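Local coordinates for aminotransferase, class IV (Brucella abortus, PDB 4TVI), which is a pyridoxal-phosphate enzyme that probably transfers the amino group of leucine, isoleucine or valine to 2-oxoglutarate, at residues P76-H81 and A105-G110; N101-L106 and I122-W127; G210-A213 and N219-M222. All blocks are in the same frame, centred on the assembly; numbering follows the deposited sequence.

Contact 1. Residues P76-H81 and A105-G110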
ATOM      1  N   PRO A  76     -28.150   2.442   4.637  1.00 15.96           N
ATOM      2  CA  PRO A  76     -28.246   1.046   4.186  1.00 16.33           C
ATOM      3  C   PRO A  76     -26.936   0.279   4.299  1.00 14.69           C
ATOM      4  O   PRO A  76     -25.873   0.805   3.963  1.00 13.98           O
ATOM      5  CB  PRO A  76     -28.677   1.177   2.721  1.00 15.05           C
ATOM      6  CG  PRO A  76     -28.279   2.554   2.320  1.00 17.08           C
ATOM      7  CD  PRO A  76     -28.462   3.389   3.555  1.00 14.35           C
ATOM      8  N   ASP A  77     -27.032  -0.951   4.796  1.00 14.66           N
ATOM      9  CA  ASP A  77     -25.897  -1.863   4.909  1.00 16.04           C
ATOM     10  C   ASP A  77     -24.760  -1.298   5.759  1.00 16.42           C
ATOM     11  O   ASP A  77     -23.602  -1.695   5.595  1.00 15.59           O
ATOM     12  CB  ASP A  77     -25.367  -2.245   3.517  1.00 15.92           C
ATOM     13  CG  ASP A  77     -26.177  -3.365   2.870  1.00 19.11           C
ATOM     14  OD1 ASP A  77     -26.663  -4.248   3.607  1.00 20.03           O
ATOM     15  OD2 ASP A  77     -26.334  -3.361   1.626  1.00 17.41           O
ATOM     16  N   LEU A  78     -25.089  -0.379   6.662  1.00 16.16           N
ATOM     17  CA  LEU A  78     -24.103   0.129   7.618  1.00 18.63           C
ATOM     18  C   LEU A  78     -23.537  -1.022   8.449  1.00 19.39           C
ATOM     19  O   LEU A  78     -22.363  -1.014   8.819  1.00 19.21           O
ATOM     20  CB  LEU A  78     -24.711   1.196   8.536  1.00 13.81           C
ATOM     21  CG  LEU A  78     -23.826   1.671   9.698  1.00 13.95           C
ATOM     22  CD1 LEU A  78     -22.491   2.212   9.183  1.00 13.90           C
ATOM     23  CD2 LEU A  78     -24.546   2.727  10.531  1.00 14.55           C
ATOM     24  N   ASP A  79     -24.379  -2.006   8.750  1.00 19.05           N
ATOM     25  CA  ASP A  79     -23.948  -3.130   9.569  1.00 17.14           C
ATOM     26  C   ASP A  79     -22.926  -3.984   8.827  1.00 16.40           C
ATOM     27  O   ASP A  79     -21.933  -4.417   9.414  1.00 16.17           O
ATOM     28  CB  ASP A  79     -25.146  -3.981  10.009  1.00 15.47           C
ATOM     29  CG  ASP A  79     -26.019  -4.435   8.840  1.00 19.36           C
ATOM     30  OD1 ASP A  79     -25.989  -3.801   7.767  1.00 22.34           O
ATOM     31  OD2 ASP A  79     -26.749  -5.432   9.005  1.00 20.29           O
ATOM     32  N   ARG A  80     -23.158  -4.208   7.536  1.00 14.33           N
ATOM     33  CA  ARG A  80     -22.241  -5.012   6.732  1.00 16.93           C
ATOM     34  C   ARG A  80     -20.903  -4.301   6.540  1.00 15.13           C
ATOM     35  O   ARG A  80     -19.847  -4.917   6.642  1.00 14.06           O
ATOM     36  CB  ARG A  80     -22.851  -5.340   5.366  1.00 15.35           C
ATOM     37  CG  ARG A  80     -24.166  -6.105   5.430  1.00 17.78           C
ATOM     38  CD  ARG A  80     -24.404  -6.857   4.136  1.00 18.56           C
ATOM     39  NE  ARG A  80     -23.426  -7.928   3.936  1.00 20.73           N
ATOM     40  CZ  ARG A  80     -23.221  -8.543   2.775  1.00 21.52           C
ATOM     41  NH1 ARG A  80     -23.919  -8.185   1.705  1.00 22.90           N
ATOM     42  NH2 ARG A  80     -22.320  -9.512   2.679  1.00 19.21           N
ATOM     43  N   HIS A  81     -20.960  -3.003   6.264  1.00 17.76           N
ATOM     44  CA  HIS A  81     -19.751  -2.203   6.099  1.00 18.48           C
ATOM     45  C   HIS A  81     -18.942  -2.146   7.392  1.00 19.10           C
ATOM     46  O   HIS A  81     -17.709  -2.164   7.362  1.00 16.67           O
ATOM     47  CB  HIS A  81     -20.104  -0.790   5.624  1.00 17.48           C
ATOM     48  CG  HIS A  81     -20.474  -0.711   4.175  1.00 16.23           C
ATOM     49  ND1 HIS A  81     -19.565  -0.934   3.162  1.00 16.22           N
ATOM     50  CD2 HIS A  81     -21.651  -0.429   3.566  1.00 16.37           C
ATOM     51  CE1 HIS A  81     -20.164  -0.788   1.994  1.00 15.53           C
ATOM     52  NE2 HIS A  81     -21.433  -0.484   2.211  1.00 14.30           N
ATOM     53  N   ALA A 105     -22.730   1.488  16.105  1.00 18.72           N
ATOM     54  CA  ALA A 105     -23.301   2.323  17.157  1.00 22.17           C
ATOM     55  C   ALA A 105     -22.574   3.662  17.240  1.00 21.29           C
ATOM     56  O   ALA A 105     -23.194   4.714  17.384  1.00 20.25           O
ATOM     57  CB  ALA A 105     -23.248   1.604  18.492  1.00 17.91           C
ATOM     58  N   LEU A 106     -21.252   3.609  17.145  1.00 19.86           N
ATOM     59  CA  LEU A 106     -20.425   4.810  17.169  1.00 20.40           C
ATOM     60  C   LEU A 106     -20.714   5.696  15.954  1.00 20.07           C
ATOM     61  O   LEU A 106     -20.795   6.921  16.069  1.00 18.02           O
ATOM     62  CB  LEU A 106     -18.947   4.427  17.212  1.00 17.75           C
ATOM     63  CG  LEU A 106     -17.946   5.560  17.427  1.00 21.48           C
ATOM     64  CD1 LEU A 106     -18.144   6.177  18.801  1.00 21.15           C
ATOM     65  CD2 LEU A 106     -16.526   5.048  17.255  1.00 20.33           C
ATOM     66  N   ALA A 107     -20.876   5.067  14.795  1.00 19.60           N
ATOM     67  CA  ALA A 107     -21.210   5.792  13.572  1.00 21.56           C
ATOM     68  C   ALA A 107     -22.521   6.562  13.724  1.00 22.11           C
ATOM     69  O   ALA A 107     -22.612   7.733  13.351  1.00 21.69           O
ATOM     70  CB  ALA A 107     -21.295   4.833  12.395  1.00 21.39           C
ATOM     71  N   ARG A 108     -23.531   5.906  14.288  1.00 16.49           N
ATOM     72  CA  ARG A 108     -24.837   6.532  14.454  1.00 17.85           C
ATOM     73  C   ARG A 108     -24.762   7.707  15.425  1.00 19.82           C
ATOM     74  O   ARG A 108     -25.476   8.701  15.270  1.00 18.74           O
ATOM     75  CB  ARG A 108     -25.879   5.515  14.931  1.00 17.51           C
ATOM     76  CG  ARG A 108     -26.107   4.378  13.939  1.00 16.80           C
ATOM     77  CD  ARG A 108     -27.388   3.608  14.226  1.00 17.26           C
ATOM     78  NE  ARG A 108     -27.510   2.458  13.332  1.00 18.18           N
ATOM     79  CZ  ARG A 108     -28.010   2.508  12.100  1.00 20.21           C
ATOM     80  NH1 ARG A 108     -28.439   3.660  11.597  1.00 19.95           N
ATOM     81  NH2 ARG A 108     -28.069   1.405  11.364  1.00 20.57           N
ATOM     82  N   GLU A 109     -23.898   7.585  16.426  1.00 21.45           N
ATOM     83  CA  GLU A 109     -23.691   8.663  17.382  1.00 23.51           C
ATOM     84  C   GLU A 109     -23.044   9.851  16.683  1.00 21.53           C
ATOM     85  O   GLU A 109     -23.464  10.997  16.862  1.00 20.63           O
ATOM     86  CB  GLU A 109     -22.831   8.188  18.560  1.00 24.04           C
ATOM     87  CG  GLU A 109     -23.548   7.218  19.488  1.00 28.27           C
ATOM     88  CD  GLU A 109     -22.646   6.618  20.549  1.00 31.56           C
ATOM     89  OE1 GLU A 109     -21.411   6.793  20.463  1.00 33.46           O
ATOM     90  OE2 GLU A 109     -23.176   5.959  21.471  1.00 31.51           O
ATOM     91  N   GLY A 110     -22.047   9.566  15.854  1.00 21.15           N
ATOM     92  CA  GLY A 110     -21.325  10.609  15.152  1.00 21.86           C
ATOM     93  C   GLY A 110     -22.203  11.363  14.176  1.00 23.10           C
ATOM     94  O   GLY A 110     -22.064  12.577  14.022  1.00 19.94           O
TER

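Contact 2. Residues N101-L106 and I122-W127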
ATOM      1  N   ASN A 101     -20.788  -4.168  15.870  1.00 18.50           N
ATOM      2  CA  ASN A 101     -21.864  -3.398  16.488  1.00 19.75           C
ATOM      3  C   ASN A 101     -21.359  -2.116  17.146  1.00 19.60           C
ATOM      4  O   ASN A 101     -22.052  -1.094  17.125  1.00 17.37           O
ATOM      5  CB  ASN A 101     -22.611  -4.254  17.512  1.00 21.71           C
ATOM      6  CG  ASN A 101     -23.657  -5.137  16.873  1.00 26.92           C
ATOM      7  OD1 ASN A 101     -23.961  -4.998  15.690  1.00 27.89           O
ATOM      8  ND2 ASN A 101     -24.211  -6.060  17.651  1.00 31.15           N
ATOM      9  N   ASP A 102     -20.166  -2.177  17.737  1.00 18.69           N
ATOM     10  CA  ASP A 102     -19.538  -0.993  18.318  1.00 20.89           C
ATOM     11  C   ASP A 102     -19.339   0.093  17.264  1.00 20.79           C
ATOM     12  O   ASP A 102     -19.699   1.252  17.480  1.00 19.24           O
ATOM     13  CB  ASP A 102     -18.175  -1.331  18.943  1.00 20.00           C
ATOM     14  CG  ASP A 102     -18.290  -2.095  20.248  1.00 23.77           C
ATOM     15  OD1 ASP A 102     -19.332  -1.985  20.932  1.00 25.59           O
ATOM     16  OD2 ASP A 102     -17.325  -2.810  20.589  1.00 24.28           O
ATOM     17  N   ILE A 103     -18.769  -0.297  16.124  1.00 19.72           N
ATOM     18  CA  ILE A 103     -18.502   0.630  15.030  1.00 18.73           C
ATOM     19  C   ILE A 103     -19.800   1.233  14.500  1.00 21.58           C
ATOM     20  O   ILE A 103     -19.877   2.437  14.254  1.00 23.97           O
ATOM     21  CB  ILE A 103     -17.738  -0.061  13.879  1.00 16.85           C
ATOM     22  CG1 ILE A 103     -16.319  -0.421  14.328  1.00 16.07           C
ATOM     23  CG2 ILE A 103     -17.707   0.822  12.627  1.00 13.41           C
ATOM     24  CD1 ILE A 103     -15.467  -1.045  13.225  1.00 17.08           C
ATOM     25  N   GLU A 104     -20.819   0.396  14.333  1.00 19.23           N
ATOM     26  CA  GLU A 104     -22.109   0.871  13.843  1.00 17.93           C
ATOM     27  C   GLU A 104     -22.740   1.854  14.828  1.00 17.68           C
ATOM     28  O   GLU A 104     -23.223   2.916  14.433  1.00 15.78           O
ATOM     29  CB  GLU A 104     -23.061  -0.300  13.590  1.00 17.13           C
ATOM     30  CG  GLU A 104     -24.472   0.138  13.224  1.00 21.46           C
ATOM     31  CD  GLU A 104     -25.379  -1.023  12.838  1.00 23.38           C
ATOM     32  OE1 GLU A 104     -24.896  -2.171  12.768  1.00 22.26           O
ATOM     33  OE2 GLU A 104     -26.579  -0.780  12.594  1.00 28.33           O
ATOM     34  N   ALA A 105     -22.730   1.488  16.105  1.00 18.72           N
ATOM     35  CA  ALA A 105     -23.301   2.323  17.157  1.00 22.17           C
ATOM     36  C   ALA A 105     -22.574   3.662  17.240  1.00 21.29           C
ATOM     37  O   ALA A 105     -23.194   4.714  17.384  1.00 20.25           O
ATOM     38  CB  ALA A 105     -23.248   1.604  18.492  1.00 17.91           C
ATOM     39  N   LEU A 106     -21.252   3.609  17.145  1.00 19.86           N
ATOM     40  CA  LEU A 106     -20.425   4.810  17.169  1.00 20.40           C
ATOM     41  C   LEU A 106     -20.714   5.696  15.954  1.00 20.07           C
ATOM     42  O   LEU A 106     -20.795   6.921  16.069  1.00 18.02           O
ATOM     43  CB  LEU A 106     -18.947   4.427  17.212  1.00 17.75           C
ATOM     44  CG  LEU A 106     -17.946   5.560  17.427  1.00 21.48           C
ATOM     45  CD1 LEU A 106     -18.144   6.177  18.801  1.00 21.15           C
ATOM     46  CD2 LEU A 106     -16.526   5.048  17.255  1.00 20.33           C
ATOM     47  N   ILE A 122     -19.124   7.810   5.603  1.00 15.91           N
ATOM     48  CA  ILE A 122     -18.630   7.174   6.822  1.00 17.75           C
ATOM     49  C   ILE A 122     -17.430   6.258   6.560  1.00 18.96           C
ATOM     50  O   ILE A 122     -17.575   5.231   5.894  1.00 22.20           O
ATOM     51  CB  ILE A 122     -19.748   6.342   7.488  1.00 17.04           C
ATOM     52  CG1 ILE A 122     -21.000   7.197   7.713  1.00 14.82           C
ATOM     53  CG2 ILE A 122     -19.262   5.718   8.788  1.00 14.01           C
ATOM     54  CD1 ILE A 122     -22.238   6.369   7.992  1.00 15.13           C
ATOM     55  N   ARG A 123     -16.254   6.617   7.071  1.00 15.94           N
ATOM     56  CA  ARG A 123     -15.059   5.805   6.840  1.00 14.32           C
ATOM     57  C   ARG A 123     -14.395   5.344   8.138  1.00 14.51           C
ATOM     58  O   ARG A 123     -13.679   6.110   8.783  1.00 16.96           O
ATOM     59  CB  ARG A 123     -14.029   6.563   5.989  1.00 16.07           C
ATOM     60  CG  ARG A 123     -12.758   5.733   5.691  1.00 13.77           C
ATOM     61  CD  ARG A 123     -11.780   6.453   4.761  1.00 13.70           C
ATOM     62  NE  ARG A 123     -11.298   7.708   5.332  1.00 16.00           N
ATOM     63  CZ  ARG A 123     -11.692   8.909   4.923  1.00 19.58           C
ATOM     64  NH1 ARG A 123     -12.568   9.012   3.934  1.00 20.46           N
ATOM     65  NH2 ARG A 123     -11.210  10.007   5.499  1.00 17.50           N
ATOM     66  N   PRO A 124     -14.640   4.084   8.532  1.00 14.41           N
ATOM     67  CA  PRO A 124     -13.904   3.447   9.629  1.00 15.13           C
ATOM     68  C   PRO A 124     -12.481   3.097   9.199  1.00 16.35           C
ATOM     69  O   PRO A 124     -12.284   2.717   8.045  1.00 17.29           O
ATOM     70  CB  PRO A 124     -14.709   2.173   9.912  1.00 13.35           C
ATOM     71  CG  PRO A 124     -15.990   2.323   9.154  1.00 14.88           C
ATOM     72  CD  PRO A 124     -15.686   3.202   7.994  1.00 13.19           C
ATOM     73  N   MET A 125     -11.512   3.216  10.103  1.00 15.11           N
ATOM     74  CA  MET A 125     -10.120   2.924   9.763  1.00 15.29           C
ATOM     75  C   MET A 125      -9.376   2.227  10.905  1.00 17.56           C
ATOM     76  O   MET A 125      -9.480   2.627  12.063  1.00 20.87           O
ATOM     77  CB  MET A 125      -9.390   4.211   9.379  1.00 17.29           C
ATOM     78  CG  MET A 125      -9.849   4.824   8.064  1.00 16.35           C
ATOM     79  SD  MET A 125      -9.077   6.419   7.723  1.00 18.93           S
ATOM     80  CE  MET A 125      -9.735   7.405   9.066  1.00 19.75           C
ATOM     81  N   TYR A 126      -8.635   1.179  10.560  1.00 15.99           N
ATOM     82  CA  TYR A 126      -7.760   0.471  11.490  1.00 17.29           C
ATOM     83  C   TYR A 126      -6.333   0.500  10.956  1.00 17.94           C
ATOM     84  O   TYR A 126      -6.133   0.442   9.744  1.00 18.84           O
ATOM     85  CB  TYR A 126      -8.170  -0.988  11.660  1.00 19.05           C
ATOM     86  CG  TYR A 126      -9.357  -1.284  12.542  1.00 18.36           C
ATOM     87  CD1 TYR A 126      -9.352  -0.964  13.894  1.00 18.50           C
ATOM     88  CD2 TYR A 126     -10.456  -1.958  12.033  1.00 18.39           C
ATOM     89  CE1 TYR A 126     -10.436  -1.272  14.706  1.00 19.55           C
ATOM     90  CE2 TYR A 126     -11.533  -2.269  12.830  1.00 19.93           C
ATOM     91  CZ  TYR A 126     -11.523  -1.925  14.165  1.00 19.92           C
ATOM     92  OH  TYR A 126     -12.609  -2.246  14.953  1.00 21.16           O
ATOM     93  N   TRP A 127      -5.352   0.558  11.851  1.00 15.48           N
ATOM     94  CA  TRP A 127      -3.946   0.537  11.456  1.00 15.47           C
ATOM     95  C   TRP A 127      -3.049   0.165  12.639  1.00 14.61           C
ATOM     96  O   TRP A 127      -3.460   0.256  13.795  1.00 16.77           O
ATOM     97  CB  TRP A 127      -3.530   1.892  10.890  1.00 13.90           C
ATOM     98  CG  TRP A 127      -3.459   2.972  11.937  1.00 18.27           C
ATOM     99  CD1 TRP A 127      -2.355   3.363  12.642  1.00 19.58           C
ATOM    100  CD2 TRP A 127      -4.544   3.787  12.402  1.00 17.48           C
ATOM    101  NE1 TRP A 127      -2.685   4.376  13.512  1.00 21.80           N
ATOM    102  CE2 TRP A 127      -4.023   4.653  13.387  1.00 18.83           C
ATOM    103  CE3 TRP A 127      -5.904   3.867  12.083  1.00 20.12           C
ATOM    104  CZ2 TRP A 127      -4.813   5.594  14.049  1.00 18.06           C
ATOM    105  CZ3 TRP A 127      -6.690   4.805  12.746  1.00 21.37           C
ATOM    106  CH2 TRP A 127      -6.141   5.653  13.718  1.00 18.76           C
TER

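Contact 3. Residues G210-A213 and N219-M222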
ATOM      1  N   GLY A 210      -6.719 -11.644 -17.748  1.00 19.10           N
ATOM      2  CA  GLY A 210      -7.274 -10.843 -18.823  1.00 19.30           C
ATOM      3  C   GLY A 210      -8.792 -10.776 -18.755  1.00 20.13           C
ATOM      4  O   GLY A 210      -9.447 -10.308 -19.687  1.00 23.39           O
ATOM      5  N   ASN A 211      -9.361 -11.231 -17.645  1.00 18.78           N
ATOM      6  CA  ASN A 211     -10.803 -11.152 -17.466  1.00 21.42           C
ATOM      7  C   ASN A 211     -11.174  -9.914 -16.658  1.00 22.61           C
ATOM      8  O   ASN A 211     -10.481  -9.561 -15.703  1.00 20.95           O
ATOM      9  CB  ASN A 211     -11.317 -12.412 -16.778  1.00 23.50           C
ATOM     10  CG  ASN A 211     -11.082 -13.652 -17.609  1.00 23.21           C
ATOM     11  OD1 ASN A 211     -11.303 -13.644 -18.816  1.00 18.35           O
ATOM     12  ND2 ASN A 211     -10.642 -14.730 -16.966  1.00 22.44           N
ATOM     13  N   VAL A 212     -12.261  -9.254 -17.053  1.00 21.00           N
ATOM     14  CA  VAL A 212     -12.707  -8.044 -16.377  1.00 18.66           C
ATOM     15  C   VAL A 212     -12.968  -8.323 -14.907  1.00 18.80           C
ATOM     16  O   VAL A 212     -13.594  -9.326 -14.562  1.00 19.74           O
ATOM     17  CB  VAL A 212     -13.977  -7.460 -17.027  1.00 19.29           C
ATOM     18  CG1 VAL A 212     -14.466  -6.254 -16.245  1.00 15.25           C
ATOM     19  CG2 VAL A 212     -13.701  -7.074 -18.469  1.00 16.21           C
ATOM     20  N   ALA A 213     -12.458  -7.440 -14.051  1.00 14.31           N
ATOM     21  CA  ALA A 213     -12.669  -7.532 -12.618  1.00 16.22           C
ATOM     22  C   ALA A 213     -13.660  -6.473 -12.143  1.00 17.24           C
ATOM     23  O   ALA A 213     -14.642  -6.783 -11.477  1.00 13.77           O
ATOM     24  CB  ALA A 213     -11.345  -7.383 -11.880  1.00 13.50           C
ATOM     25  N   ASN A 219     -17.104  -1.829  -8.331  1.00 14.91           N
ATOM     26  CA  ASN A 219     -17.609  -3.004  -9.034  1.00 16.52           C
ATOM     27  C   ASN A 219     -18.316  -2.587 -10.308  1.00 17.30           C
ATOM     28  O   ASN A 219     -18.878  -1.495 -10.375  1.00 19.49           O
ATOM     29  CB  ASN A 219     -18.559  -3.807  -8.144  1.00 13.99           C
ATOM     30  CG  ASN A 219     -17.838  -4.497  -7.011  1.00 16.76           C
ATOM     31  OD1 ASN A 219     -18.150  -4.281  -5.843  1.00 13.29           O
ATOM     32  ND2 ASN A 219     -16.867  -5.344  -7.352  1.00 17.14           N
ATOM     33  N   VAL A 220     -18.274  -3.443 -11.324  1.00 17.03           N
ATOM     34  CA  VAL A 220     -18.853  -3.096 -12.615  1.00 15.78           C
ATOM     35  C   VAL A 220     -19.927  -4.103 -13.009  1.00 14.87           C
ATOM     36  O   VAL A 220     -19.858  -5.282 -12.650  1.00 12.09           O
ATOM     37  CB  VAL A 220     -17.765  -3.006 -13.713  1.00 19.79           C
ATOM     38  CG1 VAL A 220     -17.232  -4.391 -14.078  1.00 17.57           C
ATOM     39  CG2 VAL A 220     -18.293  -2.281 -14.950  1.00 22.09           C
ATOM     40  N   PHE A 221     -20.941  -3.603 -13.710  1.00 13.61           N
ATOM     41  CA  PHE A 221     -22.044  -4.402 -14.223  1.00 14.98           C
ATOM     42  C   PHE A 221     -22.270  -4.066 -15.681  1.00 16.06           C
ATOM     43  O   PHE A 221     -21.949  -2.966 -16.126  1.00 17.91           O
ATOM     44  CB  PHE A 221     -23.339  -4.124 -13.460  1.00 14.65           C
ATOM     45  CG  PHE A 221     -23.407  -4.727 -12.084  1.00 14.65           C
ATOM     46  CD1 PHE A 221     -22.703  -4.169 -11.026  1.00 16.97           C
ATOM     47  CD2 PHE A 221     -24.237  -5.814 -11.836  1.00 14.45           C
ATOM     48  CE1 PHE A 221     -22.793  -4.708  -9.752  1.00 16.95           C
ATOM     49  CE2 PHE A 221     -24.331  -6.363 -10.571  1.00 15.86           C
ATOM     50  CZ  PHE A 221     -23.609  -5.804  -9.520  1.00 17.91           C
ATOM     51  N   MET A 222     -22.865  -4.994 -16.416  1.00 15.07           N
ATOM     52  CA  MET A 222     -23.338  -4.692 -17.754  1.00 17.11           C
ATOM     53  C   MET A 222     -24.697  -5.327 -18.004  1.00 20.41           C
ATOM     54  O   MET A 222     -25.092  -6.279 -17.328  1.00 19.68           O
ATOM     55  CB  MET A 222     -22.329  -5.157 -18.805  1.00 18.36           C
ATOM     56  CG  MET A 222     -21.972  -6.632 -18.721  1.00 17.50           C
ATOM     57  SD  MET A 222     -21.048  -7.187 -20.167  1.00 22.67           S
ATOM     58  CE  MET A 222     -22.397  -7.575 -21.284  1.00 16.34           C
TER
HETATM   59  O   HOH W   1     -17.015  -5.883 -10.412  1.00  9.69           O

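Contact 1. Residues P76-H81 and A105-G110
Leu78, in the first turn of helix 78-91, meets helix 100-111 through a single methyl group, CD2, which lies against both Ala107 and Arg108. On the buried side CD2 comes to 4.3 Å from Ala107 CB, an apolar contact between two residues enclosed by the protein. The backbones stay well apart there, with Leu78 CA 8.7 Å from Ala107 CA, so the leucine spans most of the gap: its CG stands anti to the backbone N (chi1 172°), and the branch reaches across to the other helix. Both helices pack in the N-terminal part of the class IV aminotransferase fold, where Ala107 also touches Leu147 of the antiparallel sheet beneath. Asp77 takes the N-cap position of helix 78-91, although its side chain forms no capping bond; it makes a salt bridge instead with Arg245 of helix 241-252.

Toward solvent the contact thins to the side chain of Arg108. Its chain runs extended from CG to NE and slides past Leu78 in the opposite direction, bringing one guanidinium face against the leucine methyl, with CD2 over its centre, 3.8 Å from Arg108 CZ. This contact uses a face and leaves the N-H groups to other partners. Two of these fix the plane: Glu104, one turn back on the same helix, forms a salt bridge with NH2, and Thr75 OG1 is hydrogen-bonded to NH1. Asp79 has the opposite charge but remains more distant, with its OD1 6.7 Å from Arg108 NH2.

Contact 2. Residues N101-L106 and I122-W127
Helix 100-111 lies over strand 120-128 with Ile103 CA 7.6 Å from Pro124 CA, the nearest pair of CA atoms across the two segments, and no hydrogen bond joins them. This is helix-on-sheet packing in the small N-terminal domain: the strand runs between 64-70 and 143-151 in an antiparallel five-stranded sheet, and the helix covers one of its faces. Ile103 carries the helix side of the contact and divides its branches between two strand residues. CG2 reaches the ring of Pro124, 4.2 Å from its CG, the two side chains crossing at about a right angle. The other branch has CG1 anti to the carbonyl carbon (chi1 -68°) and is extended beyond it, which carries CD1 to the phenol of Tyr126 arriving from the opposite direction. On the other face of the strand, Arg123 points to the second subunit, where it makes a cation-pi contact with Trp59 of that chain. The Tyr126 hydroxyl is buried but has polar partners, Asn86 OD1 and the backbone N of Leu98, which hold the phenol end in place. Against this tethered group Ile103 CD1 approaches obliquely, 4.1 Å from Tyr126 CE2 and 3.5 Å from Tyr126 OH.

Contact 3. Residues G210-A213 and N219-M222
Within segments 210-213 and 219-222 the nearest CA atoms are those of Ala213 and Asn219, 7.6 Å apart, and no direct hydrogen bond links the two segments. A water bridges them instead. It donates to Ala213 O at 2.8 Å and accepts from Val220 N at 2.9 Å, while Asn219 ND2 gives it a third bond of 3.1 Å. One water thus joins a backbone carbonyl of one segment to a backbone N-H and a side-chain amide of the other. Beside it the contact is apolar: Val212 CG1 and Val220 CG1 meet at 4.0 Å, methyl to methyl, with the valine side chains set roughly perpendicular to each other. Val220 CG1 lies between its backbone N and carbonyl carbon (chi1 72°), a placement that turns this methyl toward Val212. The strands belong to the mixed sheet of the larger C-terminal domain of this fold type, yet each pairs elsewhere: 212-215 with 202-206, and 219-224 with 227-231 and 272-277. Helix 264-268 closes the valine pair, its Phe267 touching both Val212 and Val220, while Phe237 from a loop packs on Ala213 and Asn219.

Overall arrangement
Contacts 1 and 2 are neighbours, their centres about 7 Å apart, and both use helix 100-111: one ties it to helix 78-91, the other to strand 120-128. They touch directly, with Leu78 CD2 3.7 Å from Glu104 CG. Contact 3 lies on the opposite side of the chain's centre, about 29 Å from either when measured between centres. Contacts 2 and 3 join buried residues alone, whereas contact 1 runs from the interior to an exposed arginine. None has a direct hydrogen bond across its segments, and all three include aliphatic packing; contact 1 adds a guanidinium face, contact 2 a phenol, and contact 3 a bridging water.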